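Local coordinates for protein telomerase reverse transcriptase (Candida tropicalis MYA-3404, PDB 6ZD1) that probably extends chromosome ends by copying a template within telomerase RNA into telomeric DNA repeats, as the reverse transcriptase subunit of telomerase, at residues Leu124-Val129 / Leu159-Ile164; Thr210-Gly215 / Phe456-Gly461; Lys235-Pro238 / Phe243-Ile246; Leu622-Ile627 / Ile679-Ser684; Ala626-Phe631 / Leu685-Thr690. One frame throughout, in Å; residues are numbered along the deposited sequence.

Interaction 1: residues Leu124-Val129 / Leu159-Ile164; sequences LHLDDV and LLEGYI
L126 lays its CD1 methyl against the aliphatic part of E161, 3.6 Å from E161 CB and 4.1 Å from E161 CG. The other methyl, CD2, rests near the backbone of the same residue, with E161 O 3.7 Å away, so the leucine fork straddles one residue of helix 158-179. E161 is extended beyond CG and offers its methylenes to the leucine. Its carboxylate shares the neighbourhood of D127: E161 OE2 is 5.5 Å from D127 OD1, a pair of like charges that probably disfavour each other mildly. One turn further along, V129 meets I164 through branch methyls, CG1 to CG2 at 4.0 Å. CG1 of V129 stands opposite the backbone N (chi1 175°), and this puts it on the side where I164 lies. The short helix 126-129 starts after H125, its N-cap residue, whose carbonyl O accepts from both D128 N and V129 N. V129 also touches F168, further along the long helix. From the outer side of the short helix, D128 hydrogen-bonds S587 in helix 582-596. The contact is apolar helix-to-helix packing inside the telomerase RNA-binding domain, a largely helical domain.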
# COMPACT_ATOMS: atom_id res chain seq x y z
N LEU A 124 -4.77 -14.81 8.91
CA LEU A 124 -4.19 -16.02 9.47
C LEU A 124 -4.53 -17.21 8.59
O LEU A 124 -5.65 -17.34 8.11
CB LEU A 124 -4.71 -16.26 10.89
CG LEU A 124 -3.88 -17.24 11.71
CD1 LEU A 124 -2.58 -16.58 12.14
CD2 LEU A 124 -4.66 -17.77 12.91
N HIS A 125 -3.54 -18.08 8.38
CA HIS A 125 -3.70 -19.26 7.53
C HIS A 125 -3.55 -20.50 8.40
O HIS A 125 -2.42 -20.89 8.73
CB HIS A 125 -2.70 -19.25 6.38
CG HIS A 125 -2.85 -18.07 5.47
ND1 HIS A 125 -3.67 -18.09 4.36
CD2 HIS A 125 -2.28 -16.84 5.50
CE1 HIS A 125 -3.60 -16.92 3.75
NE2 HIS A 125 -2.77 -16.14 4.42
N LEU A 126 -4.67 -21.14 8.72
CA LEU A 126 -4.66 -22.22 9.70
C LEU A 126 -3.84 -23.42 9.24
O LEU A 126 -3.41 -24.22 10.08
CB LEU A 126 -6.10 -22.65 10.02
CG LEU A 126 -6.98 -21.56 10.65
CD1 LEU A 126 -8.45 -21.95 10.61
CD2 LEU A 126 -6.54 -21.27 12.08
N ASP A 127 -3.60 -23.57 7.94
CA ASP A 127 -2.81 -24.70 7.47
C ASP A 127 -1.32 -24.51 7.75
O ASP A 127 -0.59 -25.49 7.89
CB ASP A 127 -3.03 -24.93 5.97
CG ASP A 127 -4.47 -25.27 5.64
OD1 ASP A 127 -5.36 -24.42 5.87
OD2 ASP A 127 -4.72 -26.39 5.15
N ASP A 128 -0.87 -23.26 7.86
CA ASP A 128 0.52 -22.95 8.16
C ASP A 128 0.79 -22.92 9.66
O ASP A 128 1.77 -23.49 10.13
CB ASP A 128 0.93 -21.62 7.52
CG ASP A 128 0.83 -21.64 6.00
OD1 ASP A 128 -0.06 -20.96 5.44
OD2 ASP A 128 1.66 -22.33 5.36
N VAL A 129 -0.09 -22.26 10.42
CA VAL A 129 0.11 -22.12 11.86
C VAL A 129 0.05 -23.46 12.56
O VAL A 129 0.81 -23.72 13.50
CB VAL A 129 -0.94 -21.14 12.44
CG1 VAL A 129 -0.84 -21.06 13.96
CG2 VAL A 129 -0.78 -19.77 11.81
N LEU A 159 -12.47 -28.03 15.39
CA LEU A 159 -12.58 -27.13 16.53
C LEU A 159 -11.22 -26.57 16.94
O LEU A 159 -11.13 -25.44 17.42
CB LEU A 159 -13.25 -27.84 17.70
CG LEU A 159 -12.77 -29.24 18.11
CD1 LEU A 159 -11.59 -29.17 19.08
CD2 LEU A 159 -13.91 -30.05 18.71
N LEU A 160 -10.14 -27.35 16.76
CA LEU A 160 -8.81 -26.82 17.06
C LEU A 160 -8.49 -25.62 16.19
O LEU A 160 -7.86 -24.65 16.64
CB LEU A 160 -7.76 -27.92 16.89
CG LEU A 160 -6.29 -27.51 17.04
CD1 LEU A 160 -5.99 -27.07 18.47
CD2 LEU A 160 -5.37 -28.64 16.62
N GLU A 161 -8.93 -25.65 14.92
CA GLU A 161 -8.82 -24.49 14.06
C GLU A 161 -9.56 -23.30 14.65
O GLU A 161 -9.03 -22.18 14.70
CB GLU A 161 -9.35 -24.81 12.66
CG GLU A 161 -8.54 -25.85 11.88
CD GLU A 161 -9.22 -26.27 10.57
OE1 GLU A 161 -10.44 -26.07 10.44
OE2 GLU A 161 -8.52 -26.79 9.68
N GLY A 162 -10.79 -23.52 15.12
CA GLY A 162 -11.54 -22.45 15.75
C GLY A 162 -10.93 -21.96 17.04
O GLY A 162 -11.04 -20.78 17.38
N TYR A 163 -10.26 -22.85 17.78
CA TYR A 163 -9.61 -22.45 19.02
C TYR A 163 -8.37 -21.61 18.73
O TYR A 163 -8.21 -20.50 19.26
CB TYR A 163 -9.24 -23.67 19.85
CG TYR A 163 -8.39 -23.35 21.07
CD1 TYR A 163 -8.95 -22.72 22.17
CD2 TYR A 163 -7.04 -23.67 21.11
CE1 TYR A 163 -8.19 -22.42 23.29
CE2 TYR A 163 -6.27 -23.38 22.22
CZ TYR A 163 -6.85 -22.75 23.31
OH TYR A 163 -6.11 -22.45 24.43
N ILE A 164 -7.47 -22.13 17.89
CA ILE A 164 -6.25 -21.40 17.57
C ILE A 164 -6.59 -20.07 16.90
O ILE A 164 -5.95 -19.04 17.17
CB ILE A 164 -5.32 -22.25 16.69
CG1 ILE A 164 -4.89 -23.51 17.44
CG2 ILE A 164 -4.11 -21.44 16.25
CD1 ILE A 164 -4.23 -23.22 18.78

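Interaction 2: residues Thr210-Gly215 / Phe456-Gly461; sequences TKYAKG and FKRKQG
Y212 and R458 approach at about a right angle, the phenol coming from helix 198-216 and the guanidinium from strand 454-458, where the helix packs against the five-stranded mixed sheet of the reverse transcriptase region. The two flat groups meet through their edges, with their planes 46° apart. R458 NH1 donates to Y212 OH at 2.6 Å, and the N-H...O angle of 163° makes the bond nearly straight. The phenol oxygen lies close to the guanidinium plane, so it is met in the direction in which an arginine N-H points. On the helix side the tyrosine ring is swung out with CG opposite the backbone N (chi1 175°), which carries the hydroxyl across to the strand. D345 ties the pair together: its OD2 forms a salt bridge with R458 NH2 and a hydrogen bond with Y212 OH, and this shared carboxylate probably offsets the arginine charge.

Further back along the strand the chemistry turns apolar. A213 points its CB at the F456 ring, 4.3 Å from CE2, a loose approach in which the methyl comes at the ring obliquely. F456 also packs on L217 and Q219 of the adjacent strand 217-220.

What fixes the rotation of the guanidinium is the chain just past the strand. Bent at chi3, R458 turns its side-on edge back to a single carbonyl: Q460 O takes a bond of 3.0 Å from R458 NE and another of 3.1 Å from R458 NH2, both tilted out of the guanidinium plane.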
# COMPACT_ATOMS: atom_id res chain seq x y z
N THR A 210 -0.34 19.61 15.71
CA THR A 210 -0.51 21.00 16.12
C THR A 210 0.44 21.92 15.35
O THR A 210 0.05 23.02 14.93
CB THR A 210 -0.29 21.15 17.63
OG1 THR A 210 -1.29 20.39 18.33
CG2 THR A 210 -0.38 22.60 18.05
N LYS A 211 1.69 21.49 15.15
CA LYS A 211 2.63 22.30 14.39
C LYS A 211 2.28 22.32 12.91
O LYS A 211 2.35 23.38 12.27
CB LYS A 211 4.05 21.78 14.61
CG LYS A 211 4.49 21.80 16.07
CD LYS A 211 5.78 21.02 16.28
CE LYS A 211 6.15 20.96 17.76
NZ LYS A 211 5.07 20.36 18.60
N TYR A 212 1.90 21.17 12.35
CA TYR A 212 1.54 21.11 10.94
C TYR A 212 0.27 21.90 10.64
O TYR A 212 0.13 22.45 9.55
CB TYR A 212 1.38 19.64 10.52
CG TYR A 212 0.89 19.44 9.10
CD1 TYR A 212 1.78 19.41 8.03
CD2 TYR A 212 -0.46 19.27 8.83
CE1 TYR A 212 1.33 19.23 6.73
CE2 TYR A 212 -0.92 19.08 7.53
CZ TYR A 212 -0.02 19.06 6.49
OH TYR A 212 -0.48 18.87 5.21
N ALA A 213 -0.65 21.98 11.61
CA ALA A 213 -1.91 22.68 11.37
C ALA A 213 -1.72 24.19 11.29
O ALA A 213 -2.46 24.87 10.57
CB ALA A 213 -2.92 22.35 12.48
N LYS A 214 -0.73 24.73 12.00
CA LYS A 214 -0.54 26.17 11.99
C LYS A 214 0.03 26.65 10.66
O LYS A 214 -0.36 27.71 10.16
CB LYS A 214 0.38 26.58 13.15
CG LYS A 214 -0.27 26.47 14.52
CD LYS A 214 0.73 26.79 15.62
CE LYS A 214 0.03 26.98 16.96
NZ LYS A 214 -0.84 25.83 17.32
N GLY A 215 0.95 25.88 10.08
CA GLY A 215 1.58 26.31 8.84
C GLY A 215 0.89 25.89 7.57
O GLY A 215 1.25 26.37 6.49
N PHE A 456 -10.56 21.23 10.09
CA PHE A 456 -9.59 22.12 9.46
C PHE A 456 -9.62 21.94 7.94
O PHE A 456 -9.88 20.85 7.43
CB PHE A 456 -8.17 21.85 9.97
CG PHE A 456 -7.91 22.39 11.35
CD1 PHE A 456 -8.45 21.78 12.47
CD2 PHE A 456 -7.12 23.51 11.52
CE1 PHE A 456 -8.21 22.28 13.74
CE2 PHE A 456 -6.87 24.01 12.78
CZ PHE A 456 -7.41 23.40 13.89
N LYS A 457 -9.36 23.04 7.24
CA LYS A 457 -9.23 23.06 5.79
C LYS A 457 -7.82 23.48 5.41
O LYS A 457 -7.11 24.11 6.20
CB LYS A 457 -10.27 24.00 5.16
CG LYS A 457 -10.46 23.85 3.66
CD LYS A 457 -11.42 24.90 3.11
CE LYS A 457 -12.83 24.69 3.64
NZ LYS A 457 -13.44 23.42 3.14
N ARG A 458 -7.41 23.14 4.19
CA ARG A 458 -6.08 23.48 3.72
C ARG A 458 -6.03 24.91 3.20
O ARG A 458 -6.92 25.34 2.46
CB ARG A 458 -5.64 22.51 2.62
CG ARG A 458 -5.46 21.09 3.09
CD ARG A 458 -4.59 20.32 2.12
NE ARG A 458 -3.27 20.94 2.00
CZ ARG A 458 -2.25 20.68 2.81
NH1 ARG A 458 -2.39 19.81 3.80
NH2 ARG A 458 -1.08 21.28 2.63
N LYS A 459 -5.00 25.66 3.61
CA LYS A 459 -4.75 26.96 3.00
C LYS A 459 -4.35 26.80 1.53
O LYS A 459 -4.78 27.58 0.68
CB LYS A 459 -3.65 27.70 3.76
CG LYS A 459 -3.99 27.99 5.22
CD LYS A 459 -2.77 28.52 5.98
CE LYS A 459 -2.19 29.76 5.32
NZ LYS A 459 -0.99 30.26 6.05
N GLN A 460 -3.52 25.81 1.24
CA GLN A 460 -3.04 25.55 -0.11
C GLN A 460 -2.66 24.08 -0.20
O GLN A 460 -2.30 23.46 0.81
CB GLN A 460 -1.85 26.46 -0.46
CG GLN A 460 -1.22 26.25 -1.82
CD GLN A 460 -2.15 26.59 -2.97
OE1 GLN A 460 -3.05 25.82 -3.30
NE2 GLN A 460 -1.94 27.75 -3.59
N GLY A 461 -2.74 23.53 -1.40
CA GLY A 461 -2.36 22.15 -1.62
C GLY A 461 -3.55 21.21 -1.62
O GLY A 461 -4.72 21.61 -1.58

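Interaction 3: residues Lys235-Pro238 / Phe243-Ile246; sequences KLIP and FRVI
A beta hairpin brings strand 231-237 back as strand 244-249, and the two short segments run antiparallel, their axes 5.0 Å apart at an angle of 152°. K235 and I246 form one hydrogen-bonded pair: K235 N reaches I246 O at 2.6 Å, almost perfectly straight, and I246 N returns to K235 O. The second such pair is I237 with R244, where R244 N donates to I237 O at 2.8 Å and I237 N reaches R244 O at 3.2 Å. Between them L236 and V245 make the non-hydrogen-bonded pair, and the alpha carbon of L236 gives a CA-H...O contact to R244 O.

On the face carrying L236 and V245, L236 crosses the F243 side chain at about a right angle. Its CB is 3.7 Å from F243 CD2, while its CD1 methyl sits over one ring face, displaced toward the rim. W208 of helix 198-216 meets the F243 ring edge-to-face, so that helix covers this side. On the other face I237 and R244 run side by side, and the isoleucine's CD1 comes 3.4 Å from R244 NH2. The same methyl touches I246 CG1 at 3.7 Å. With CG1 beside its own backbone N (chi1 -61°), I237 carries CD1 toward both neighbours. This is a regular antiparallel hairpin at the edge of a five-stranded mixed beta sheet, with helix 198-216 against one face.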
# COMPACT_ATOMS: atom_id res chain seq x y z
N LYS A 235 -4.15 10.66 9.42
CA LYS A 235 -3.31 9.51 9.73
C LYS A 235 -1.85 9.91 9.55
O LYS A 235 -1.51 10.59 8.58
CB LYS A 235 -3.65 8.31 8.84
CG LYS A 235 -3.31 6.96 9.46
CD LYS A 235 -3.86 5.82 8.62
CE LYS A 235 -2.84 5.31 7.62
NZ LYS A 235 -1.70 4.62 8.29
N LEU A 236 -1.00 9.51 10.49
CA LEU A 236 0.41 9.88 10.49
C LEU A 236 1.28 8.66 10.23
O LEU A 236 0.95 7.54 10.64
CB LEU A 236 0.81 10.54 11.81
CG LEU A 236 0.14 11.88 12.08
CD1 LEU A 236 0.60 12.46 13.41
CD2 LEU A 236 0.41 12.86 10.94
N ILE A 237 2.37 8.88 9.50
CA ILE A 237 3.32 7.83 9.10
C ILE A 237 4.73 8.32 9.40
O ILE A 237 5.09 9.44 9.02
CB ILE A 237 3.16 7.48 7.61
CG1 ILE A 237 1.76 6.95 7.35
CG2 ILE A 237 4.19 6.44 7.19
CD1 ILE A 237 1.42 6.86 5.89
N PRO A 238 5.59 7.49 10.01
CA PRO A 238 6.86 7.99 10.55
C PRO A 238 7.93 8.35 9.52
O PRO A 238 8.92 7.63 9.34
CB PRO A 238 7.32 6.83 11.45
CG PRO A 238 6.05 6.09 11.78
CD PRO A 238 5.27 6.14 10.51
N PHE A 243 6.34 13.25 10.47
CA PHE A 243 5.35 12.34 9.94
C PHE A 243 4.92 12.81 8.56
O PHE A 243 4.97 14.00 8.24
CB PHE A 243 4.13 12.22 10.87
CG PHE A 243 4.47 11.77 12.27
CD1 PHE A 243 4.81 12.70 13.24
CD2 PHE A 243 4.44 10.43 12.61
CE1 PHE A 243 5.12 12.30 14.53
CE2 PHE A 243 4.76 10.02 13.90
CZ PHE A 243 5.10 10.96 14.86
N ARG A 244 4.53 11.85 7.73
CA ARG A 244 3.71 12.15 6.56
C ARG A 244 2.28 12.33 7.03
O ARG A 244 1.81 11.61 7.92
CB ARG A 244 3.79 11.01 5.54
CG ARG A 244 4.65 11.30 4.33
CD ARG A 244 3.87 11.14 3.03
NE ARG A 244 3.02 9.96 3.02
CZ ARG A 244 3.44 8.73 2.77
NH1 ARG A 244 4.72 8.50 2.51
NH2 ARG A 244 2.58 7.71 2.78
N VAL A 245 1.60 13.30 6.46
CA VAL A 245 0.22 13.60 6.82
C VAL A 245 -0.66 13.02 5.73
O VAL A 245 -0.61 13.45 4.57
CB VAL A 245 -0.01 15.10 7.01
CG1 VAL A 245 -1.44 15.36 7.46
CG2 VAL A 245 0.98 15.66 8.02
N ILE A 246 -1.45 12.02 6.09
CA ILE A 246 -2.42 11.40 5.20
C ILE A 246 -3.81 11.67 5.75
O ILE A 246 -4.02 11.65 6.97
CB ILE A 246 -2.18 9.88 5.05
CG1 ILE A 246 -0.73 9.62 4.63
CG2 ILE A 246 -3.14 9.27 4.05
CD1 ILE A 246 -0.33 10.33 3.36

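Interaction 4: residues Leu622-Ile627 / Ile679-Ser684; sequences LTFEAI and ITITKS
The F624 ring is met obliquely, by I681 at its outer end and by S684 near its base, where helix 609-637 packs on helix 670-684 in the helical C-terminal part of the chain. I681 brings its CG1 to 3.9 Å from F624 CZ, with CE2 only slightly further, and its CG2 branch adds a contact of 4.1 Å to the same CZ. The two side chains slant across each other, so the isoleucine covers the far end of the phenyl group. S684 works on the near end. Its CB is 3.7 Å from F624 CB and 3.8 Å from F624 CG, and the closest alpha carbons of the two segments, those of F624 and S684, are 6.3 Å apart. F624 holds CG beside its backbone N (chi1 -72°), which lets the ring reach out from S684 to I681.

Other helices fill in around the ring: F645 and L649 of helix 642-664 touch F624, and I653 of that helix packs on I681. The phenylalanine is therefore buried among three helices and meets the serine only through carbon. The hydroxyl of S684 has turned back onto the backbone one turn earlier. It donates to T680 O at 2.9 Å, and the same carbonyl also accepts from S684 N. The two donors come to T680 O from opposite faces of its plane, with OG 37° out of that plane.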
# COMPACT_ATOMS: atom_id res chain seq x y z
N LEU A 622 10.94 -11.77 -6.72
CA LEU A 622 11.82 -12.17 -5.62
C LEU A 622 11.34 -13.46 -4.98
O LEU A 622 12.16 -14.32 -4.61
CB LEU A 622 11.89 -11.06 -4.57
CG LEU A 622 12.68 -9.84 -5.02
CD1 LEU A 622 12.67 -8.79 -3.94
CD2 LEU A 622 14.10 -10.25 -5.37
N THR A 623 10.03 -13.64 -4.85
CA THR A 623 9.51 -14.86 -4.25
C THR A 623 9.82 -16.07 -5.13
O THR A 623 10.29 -17.10 -4.62
CB THR A 623 8.01 -14.73 -4.02
OG1 THR A 623 7.74 -13.56 -3.23
CG2 THR A 623 7.48 -15.95 -3.28
N PHE A 624 9.61 -15.95 -6.44
CA PHE A 624 9.88 -17.09 -7.32
C PHE A 624 11.37 -17.30 -7.55
O PHE A 624 11.79 -18.44 -7.78
CB PHE A 624 9.15 -16.91 -8.65
CG PHE A 624 7.67 -17.09 -8.54
CD1 PHE A 624 7.13 -18.36 -8.54
CD2 PHE A 624 6.83 -16.00 -8.41
CE1 PHE A 624 5.76 -18.54 -8.42
CE2 PHE A 624 5.47 -16.17 -8.30
CZ PHE A 624 4.93 -17.44 -8.31
N GLU A 625 12.17 -16.24 -7.46
CA GLU A 625 13.62 -16.42 -7.52
C GLU A 625 14.10 -17.31 -6.38
O GLU A 625 15.06 -18.07 -6.55
CB GLU A 625 14.33 -15.07 -7.48
CG GLU A 625 14.38 -14.34 -8.82
CD GLU A 625 14.71 -12.86 -8.67
OE1 GLU A 625 15.32 -12.48 -7.65
OE2 GLU A 625 14.34 -12.08 -9.57
N ALA A 626 13.43 -17.26 -5.22
CA ALA A 626 13.80 -18.16 -4.14
C ALA A 626 13.45 -19.60 -4.49
O ALA A 626 14.22 -20.52 -4.19
CB ALA A 626 13.11 -17.74 -2.84
N ILE A 627 12.31 -19.81 -5.15
CA ILE A 627 11.91 -21.16 -5.55
C ILE A 627 12.90 -21.72 -6.56
O ILE A 627 13.36 -22.86 -6.44
CB ILE A 627 10.48 -21.15 -6.11
CG1 ILE A 627 9.47 -20.76 -5.03
CG2 ILE A 627 10.12 -22.50 -6.70
CD1 ILE A 627 8.06 -20.57 -5.56
N ILE A 679 0.44 -13.53 -15.91
CA ILE A 679 1.56 -13.39 -16.84
C ILE A 679 2.89 -13.42 -16.08
O ILE A 679 3.84 -14.10 -16.49
CB ILE A 679 1.41 -12.11 -17.66
CG1 ILE A 679 0.12 -12.18 -18.48
CG2 ILE A 679 2.62 -11.90 -18.56
CD1 ILE A 679 -0.19 -10.93 -19.26
N THR A 680 2.97 -12.71 -14.96
CA THR A 680 4.20 -12.70 -14.17
C THR A 680 4.51 -14.09 -13.62
O THR A 680 5.67 -14.53 -13.64
CB THR A 680 4.09 -11.69 -13.03
OG1 THR A 680 3.86 -10.39 -13.58
CG2 THR A 680 5.37 -11.67 -12.22
N ILE A 681 3.50 -14.81 -13.14
CA ILE A 681 3.72 -16.15 -12.61
C ILE A 681 4.15 -17.09 -13.73
O ILE A 681 5.07 -17.91 -13.56
CB ILE A 681 2.46 -16.65 -11.89
CG1 ILE A 681 2.22 -15.80 -10.64
CG2 ILE A 681 2.56 -18.13 -11.55
CD1 ILE A 681 1.05 -16.24 -9.80
N THR A 682 3.53 -16.97 -14.91
CA THR A 682 3.92 -17.77 -16.06
C THR A 682 5.38 -17.54 -16.42
O THR A 682 6.15 -18.49 -16.60
CB THR A 682 3.03 -17.44 -17.25
OG1 THR A 682 1.65 -17.61 -16.89
CG2 THR A 682 3.36 -18.33 -18.44
N LYS A 683 5.78 -16.27 -16.53
CA LYS A 683 7.16 -15.95 -16.89
C LYS A 683 8.12 -16.44 -15.81
O LYS A 683 9.13 -17.08 -16.12
CB LYS A 683 7.29 -14.44 -17.10
CG LYS A 683 8.51 -14.01 -17.91
CD LYS A 683 9.69 -13.68 -17.02
CE LYS A 683 10.90 -13.26 -17.84
NZ LYS A 683 11.30 -14.32 -18.81
N SER A 684 7.80 -16.20 -14.54
CA SER A 684 8.67 -16.57 -13.43
C SER A 684 8.81 -18.08 -13.28
O SER A 684 9.69 -18.53 -12.53
CB SER A 684 8.14 -15.97 -12.12
OG SER A 684 8.15 -14.56 -12.16

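Interaction 5: residues Ala626-Phe631 / Leu685-Thr690; sequences AIQTSF and LAFMAT
F687 has its CG tucked between the backbone N and the carbonyl carbon (chi1 75°), while Q628 stretches out with CG opposite its backbone N and stays extended beyond. Together these settings lay the glutamine flat along the phenyl ring, in a CH-pi contact between helix 609-637 and the type I beta turn L685-M688 that follows helix 670-684. Q628 CB sits over the middle of the ring, 3.6 Å from its centroid and 6° off the normal. CG lies above the ring's attachment end, at 3.6 Å from F687 CG. The amide continues past the ring toward F687 CB, its plane only 8° from that of the phenyl, with NE2 at 3.7 Å from F687 CB. The two side chains thus slide past each other in opposite directions.

F631, one turn on from I627, approaches more loosely through its CB, and its own ring meets F582 and, edge-to-face, F640. The turn is closed by M688 N donating to L685 O. I627 crosses the phenylalanine at about a right angle and brings a methyl to the ring's outer edge, where I627 CG2 lies near the ring plane, 3.9 Å from F687 CZ.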
# COMPACT_ATOMS: atom_id res chain seq x y z
N ALA A 626 13.43 -17.26 -5.22
CA ALA A 626 13.80 -18.16 -4.14
C ALA A 626 13.45 -19.60 -4.49
O ALA A 626 14.22 -20.52 -4.19
CB ALA A 626 13.11 -17.74 -2.84
N ILE A 627 12.31 -19.81 -5.15
CA ILE A 627 11.91 -21.16 -5.55
C ILE A 627 12.90 -21.72 -6.56
O ILE A 627 13.36 -22.86 -6.44
CB ILE A 627 10.48 -21.15 -6.11
CG1 ILE A 627 9.47 -20.76 -5.03
CG2 ILE A 627 10.12 -22.50 -6.70
CD1 ILE A 627 8.06 -20.57 -5.56
N GLN A 628 13.26 -20.91 -7.56
CA GLN A 628 14.18 -21.38 -8.60
C GLN A 628 15.55 -21.68 -8.01
O GLN A 628 16.20 -22.66 -8.41
CB GLN A 628 14.29 -20.34 -9.72
CG GLN A 628 15.22 -20.74 -10.85
CD GLN A 628 15.36 -19.67 -11.92
OE1 GLN A 628 14.78 -18.58 -11.80
NE2 GLN A 628 16.12 -19.96 -12.97
N THR A 629 16.01 -20.86 -7.07
CA THR A 629 17.37 -21.02 -6.55
C THR A 629 17.54 -22.34 -5.81
O THR A 629 18.57 -23.01 -5.96
CB THR A 629 17.72 -19.85 -5.62
OG1 THR A 629 17.72 -18.62 -6.37
CG2 THR A 629 19.10 -20.05 -5.00
N SER A 630 16.53 -22.76 -5.04
CA SER A 630 16.66 -23.91 -4.17
C SER A 630 15.84 -25.11 -4.62
O SER A 630 15.76 -26.10 -3.88
CB SER A 630 16.27 -23.53 -2.74
OG SER A 630 14.93 -23.08 -2.69
N PHE A 631 15.25 -25.06 -5.82
CA PHE A 631 14.39 -26.16 -6.24
C PHE A 631 15.16 -27.47 -6.34
O PHE A 631 14.72 -28.50 -5.84
CB PHE A 631 13.72 -25.83 -7.57
CG PHE A 631 12.73 -26.87 -8.02
CD1 PHE A 631 11.42 -26.83 -7.58
CD2 PHE A 631 13.12 -27.89 -8.87
CE1 PHE A 631 10.50 -27.79 -7.98
CE2 PHE A 631 12.21 -28.86 -9.28
CZ PHE A 631 10.90 -28.80 -8.83
N LEU A 685 7.95 -18.87 -13.91
CA LEU A 685 8.04 -20.32 -13.85
C LEU A 685 8.63 -20.92 -15.12
O LEU A 685 8.50 -22.13 -15.34
CB LEU A 685 6.67 -20.93 -13.56
CG LEU A 685 6.09 -20.63 -12.18
CD1 LEU A 685 4.71 -21.24 -12.06
CD2 LEU A 685 7.01 -21.14 -11.07
N ALA A 686 9.28 -20.11 -15.96
CA ALA A 686 9.89 -20.64 -17.17
C ALA A 686 10.93 -21.71 -16.86
O ALA A 686 11.10 -22.65 -17.64
CB ALA A 686 10.53 -19.50 -17.98
N PHE A 687 11.63 -21.59 -15.73
CA PHE A 687 12.62 -22.59 -15.34
C PHE A 687 12.00 -23.95 -15.05
O PHE A 687 12.72 -24.95 -15.03
CB PHE A 687 13.40 -22.13 -14.11
CG PHE A 687 12.62 -22.23 -12.83
CD1 PHE A 687 11.71 -21.24 -12.47
CD2 PHE A 687 12.79 -23.31 -11.98
CE1 PHE A 687 10.99 -21.33 -11.29
CE2 PHE A 687 12.07 -23.41 -10.80
CZ PHE A 687 11.17 -22.42 -10.45
N MSE A 688 10.69 -24.00 -14.81
CA MSE A 688 10.03 -25.25 -14.47
C MSE A 688 9.56 -25.97 -15.72
O MSE A 688 8.71 -25.46 -16.45
CB MSE A 688 8.85 -24.97 -13.54
CG MSE A 688 8.28 -26.19 -12.86
SE MSE A 688 6.97 -25.68 -11.52
CE MSE A 688 8.16 -24.71 -10.32
N ALA A 689 10.13 -27.15 -15.97
CA ALA A 689 9.81 -27.87 -17.20
C ALA A 689 8.36 -28.35 -17.20
O ALA A 689 7.64 -28.19 -18.19
CB ALA A 689 10.77 -29.04 -17.40
N THR A 690 7.92 -28.94 -16.09
CA THR A 690 6.58 -29.53 -16.00
C THR A 690 5.68 -28.58 -15.20
O THR A 690 5.65 -28.60 -13.97
CB THR A 690 6.64 -30.91 -15.36
OG1 THR A 690 7.62 -31.70 -16.04
CG2 THR A 690 5.28 -31.59 -15.45

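Interactions 4 and 5 share A626 and I627 on helix 609-637, their centres about 8 Å apart, and join where F624 CD1 meets L685 CD2 at 3.8 Å. Interaction 4 is buried between helices; interaction 5 reaches a surface turn, with an exposed glutamine over its ring. Interactions 2 and 3 use the same mixed sheet, and Y212 CE2 touches V245 CG1 at 3.8 Å. These two add polar bonds to apolar packing: backbone bonds hold the hairpin, and a guanidinium-phenol bond, shared with D345, ties helix 198-216 to the strand. Interaction 1, with both segments in the RNA-binding domain, lies about 47 Å from interaction 2 between centres and is apolar but only partly buried.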